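Local atomic coordinates of serine protease MT3772 (Mycobacterium tuberculosis, PDB entry 3K6Y), a protein that is a membrane-associated serine protease, probably required for the bacterium to resist oxidative stress and acid, with this chain holding its trypsin-like protease domain. Residues T168-T173 with A214-G219. Sequence-based numbering, arbitrary orientation.
Sequences TRDVYT and AGEVAG
Asp170, in the 168-173 part of strand 167-175, comes closest to Glu216 in the first turn of the short helix 214-218, their CA atoms 5.6 Å apart. Glu216 carries the contact: its OE2 accepts a hydrogen bond from Asp170 N at 2.9 Å, a nearly straight bond (163°) that arrives from above the carboxylate plane. Glu216 CG lies anti to its own backbone N (chi1 177°), sending the chain out toward the strand, and the bend at chi2 lets CB and CG pass Asp170 O while the carboxylate reaches back to Asp170 N. A glutamate suits this place, long enough to bridge helix and strand. Its OE1 lies against Arg169 CG at 3.6 Å, and a water links OE1 to Thr168 O. Asp170 OD2 and Glu216 OE2, 4.3 Å apart, probably repel, but a second water donates to both, and Arg154 forms a salt bridge with Asp170 OD1. Arg169 offers Glu216 its aliphatic stem, while its NH1 bonds Val103 O and its side chain touches Asp104, the predicted catalytic aspartate. Strand 167-175 lies between strands 143-157 and 208-213 in the second barrel of this chymotrypsin-like fold, and helix 214-218 directly follows strand 208-213.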
ATOM      1  N   THR A 168      14.897  10.653   1.048  1.00 17.58           N
ATOM      2  CA  THR A 168      15.590  11.784   1.654  1.00 18.18           C
ATOM      3  C   THR A 168      14.559  12.873   1.878  1.00 17.30           C
ATOM      4  O   THR A 168      13.851  13.255   0.943  1.00 17.96           O
ATOM      5  CB  THR A 168      16.750  12.301   0.766  1.00 19.81           C
ATOM      6  OG1 THR A 168      17.685  11.237   0.546  1.00 22.63           O
ATOM      7  CG2 THR A 168      17.483  13.462   1.444  1.00 21.67           C
ATOM      8  N   ARG A 169      14.493  13.362   3.115  1.00 15.99           N
ATOM      9  CA  ARG A 169      13.446  14.315   3.511  1.00 15.52           C
ATOM     10  C   ARG A 169      14.036  15.425   4.355  1.00 15.10           C
ATOM     11  O   ARG A 169      14.999  15.214   5.108  1.00 16.22           O
ATOM     12  CB  ARG A 169      12.404  13.595   4.352  1.00 15.38           C
ATOM     13  CG  ARG A 169      11.715  12.493   3.596  1.00 14.56           C
ATOM     14  CD  ARG A 169      10.718  11.755   4.440  1.00 15.03           C
ATOM     15  NE  ARG A 169      11.363  10.925   5.447  1.00 15.50           N
ATOM     16  CZ  ARG A 169      10.708  10.210   6.354  1.00 13.87           C
ATOM     17  NH1 ARG A 169       9.382  10.264   6.407  1.00 15.48           N
ATOM     18  NH2 ARG A 169      11.370   9.461   7.226  1.00 16.81           N
ATOM     19  N   ASP A 170      13.450  16.611   4.247  1.00 15.32           N
ATOM     20  CA  ASP A 170      13.790  17.708   5.161  1.00 15.77           C
ATOM     21  C   ASP A 170      13.047  17.515   6.480  1.00 15.03           C
ATOM     22  O   ASP A 170      11.817  17.408   6.505  1.00 14.72           O
ATOM     23  CB  ASP A 170      13.400  19.065   4.562  1.00 17.01           C
ATOM     24  CG  ASP A 170      14.231  19.447   3.350  1.00 21.54           C
ATOM     25  OD1 ASP A 170      15.401  19.043   3.255  1.00 25.31           O
ATOM     26  OD2 ASP A 170      13.709  20.186   2.495  1.00 27.30           O
ATOM     27  N   VAL A 171      13.805  17.494   7.569  1.00 14.99           N
ATOM     28  CA  VAL A 171      13.293  17.287   8.904  1.00 15.57           C
ATOM     29  C   VAL A 171      13.868  18.301   9.866  1.00 15.92           C
ATOM     30  O   VAL A 171      14.950  18.856   9.607  1.00 17.64           O
ATOM     31  CB  VAL A 171      13.526  15.837   9.409  1.00 16.18           C
ATOM     32  CG1 VAL A 171      12.970  14.831   8.396  1.00 16.68           C
ATOM     33  CG2 VAL A 171      14.978  15.584   9.718  1.00 19.36           C
ATOM     34  N   TYR A 172      13.161  18.543  10.962  1.00 15.67           N
ATOM     35  CA  TYR A 172      13.799  19.110  12.135  1.00 15.61           C
ATOM     36  C   TYR A 172      14.123  18.001  13.104  1.00 15.87           C
ATOM     37  O   TYR A 172      13.314  17.086  13.326  1.00 16.13           O
ATOM     38  CB  TYR A 172      12.886  20.085  12.873  1.00 16.48           C
ATOM     39  CG  TYR A 172      12.498  21.323  12.118  1.00 16.35           C
ATOM     40  CD1 TYR A 172      13.427  22.343  11.874  1.00 18.24           C
ATOM     41  CD2 TYR A 172      11.184  21.513  11.699  1.00 16.96           C
ATOM     42  CE1 TYR A 172      13.058  23.500  11.203  1.00 18.45           C
ATOM     43  CE2 TYR A 172      10.809  22.668  11.014  1.00 16.51           C
ATOM     44  CZ  TYR A 172      11.747  23.656  10.780  1.00 18.71           C
ATOM     45  OH  TYR A 172      11.392  24.801  10.120  1.00 19.92           O
ATOM     46  N   THR A 173      15.303  18.099  13.713  1.00 16.60           N
ATOM     47  CA  THR A 173      15.519  17.420  14.975  1.00 16.74           C
ATOM     48  C   THR A 173      15.155  18.369  16.097  1.00 16.15           C
ATOM     49  O   THR A 173      15.440  19.568  16.008  1.00 16.71           O
ATOM     50  CB  THR A 173      16.960  16.945  15.127  1.00 17.86           C
ATOM     51  OG1 THR A 173      17.838  18.053  14.911  1.00 18.18           O
ATOM     52  CG2 THR A 173      17.254  15.861  14.096  1.00 18.93           C
ATOM     53  N   ALA A 214       7.498  21.831   7.312  1.00 13.77           N
ATOM     54  CA  ALA A 214       6.388  22.332   6.518  1.00 14.23           C
ATOM     55  C   ALA A 214       6.686  22.238   5.014  1.00 14.52           C
ATOM     56  O   ALA A 214       5.841  21.828   4.225  1.00 14.63           O
ATOM     57  CB  ALA A 214       6.043  23.776   6.919  1.00 14.66           C
ATOM     58  N   GLY A 215       7.910  22.616   4.630  1.00 14.98           N
ATOM     59  CA  GLY A 215       8.331  22.520   3.232  1.00 15.31           C
ATOM     60  C   GLY A 215       8.299  21.094   2.702  1.00 14.56           C
ATOM     61  O   GLY A 215       7.926  20.867   1.549  1.00 16.29           O
ATOM     62  N   GLU A 216       8.682  20.129   3.544  1.00 14.60           N
ATOM     63  CA  GLU A 216       8.708  18.739   3.134  1.00 14.24           C
ATOM     64  C   GLU A 216       7.296  18.206   2.830  1.00 13.39           C
ATOM     65  O   GLU A 216       7.121  17.377   1.932  1.00 14.58           O
ATOM     66  CB  GLU A 216       9.359  17.894   4.239  1.00 14.43           C
ATOM     67  CG  GLU A 216       9.394  16.394   3.985  1.00 14.87           C
ATOM     68  CD  GLU A 216      10.174  16.015   2.744  1.00 16.31           C
ATOM     69  OE1 GLU A 216       9.765  15.050   2.068  1.00 19.75           O
ATOM     70  OE2 GLU A 216      11.224  16.645   2.463  1.00 17.10           O
ATOM     71  N   VAL A 217       6.305  18.653   3.603  1.00 12.95           N
ATOM     72  CA  VAL A 217       4.942  18.124   3.437  1.00 13.06           C
ATOM     73  C   VAL A 217       4.102  18.955   2.463  1.00 13.34           C
ATOM     74  O   VAL A 217       3.023  18.525   2.055  1.00 13.23           O
ATOM     75  CB  VAL A 217       4.195  17.926   4.786  1.00 12.51           C
ATOM     76  CG1 VAL A 217       5.014  17.092   5.741  1.00 13.40           C
ATOM     77  CG2 VAL A 217       3.796  19.248   5.431  1.00 14.38           C
ATOM     78  N   ALA A 218       4.630  20.108   2.034  1.00 13.43           N
ATOM     79  CA  ALA A 218       3.859  21.039   1.210  1.00 14.38           C
ATOM     80  C   ALA A 218       3.362  20.417  -0.088  1.00 14.57           C
ATOM     81  O   ALA A 218       2.240  20.685  -0.535  1.00 14.54           O
ATOM     82  CB  ALA A 218       4.687  22.288   0.907  1.00 15.41           C
ATOM     83  N   GLY A 219       4.181  19.570  -0.695  1.00 14.09           N
ATOM     84  CA  GLY A 219       3.831  18.929  -1.952  1.00 14.77           C
ATOM     85  C   GLY A 219       2.578  18.081  -1.838  1.00 14.22           C
ATOM     86  O   GLY A 219       1.837  17.923  -2.816  1.00 15.67           O
TER
HETATM   87  O   HOH W   1      11.033  13.799   0.175  1.00 23.88           O
HETATM   88  O   HOH W   2      11.472  19.562   1.311  1.00 35.39           O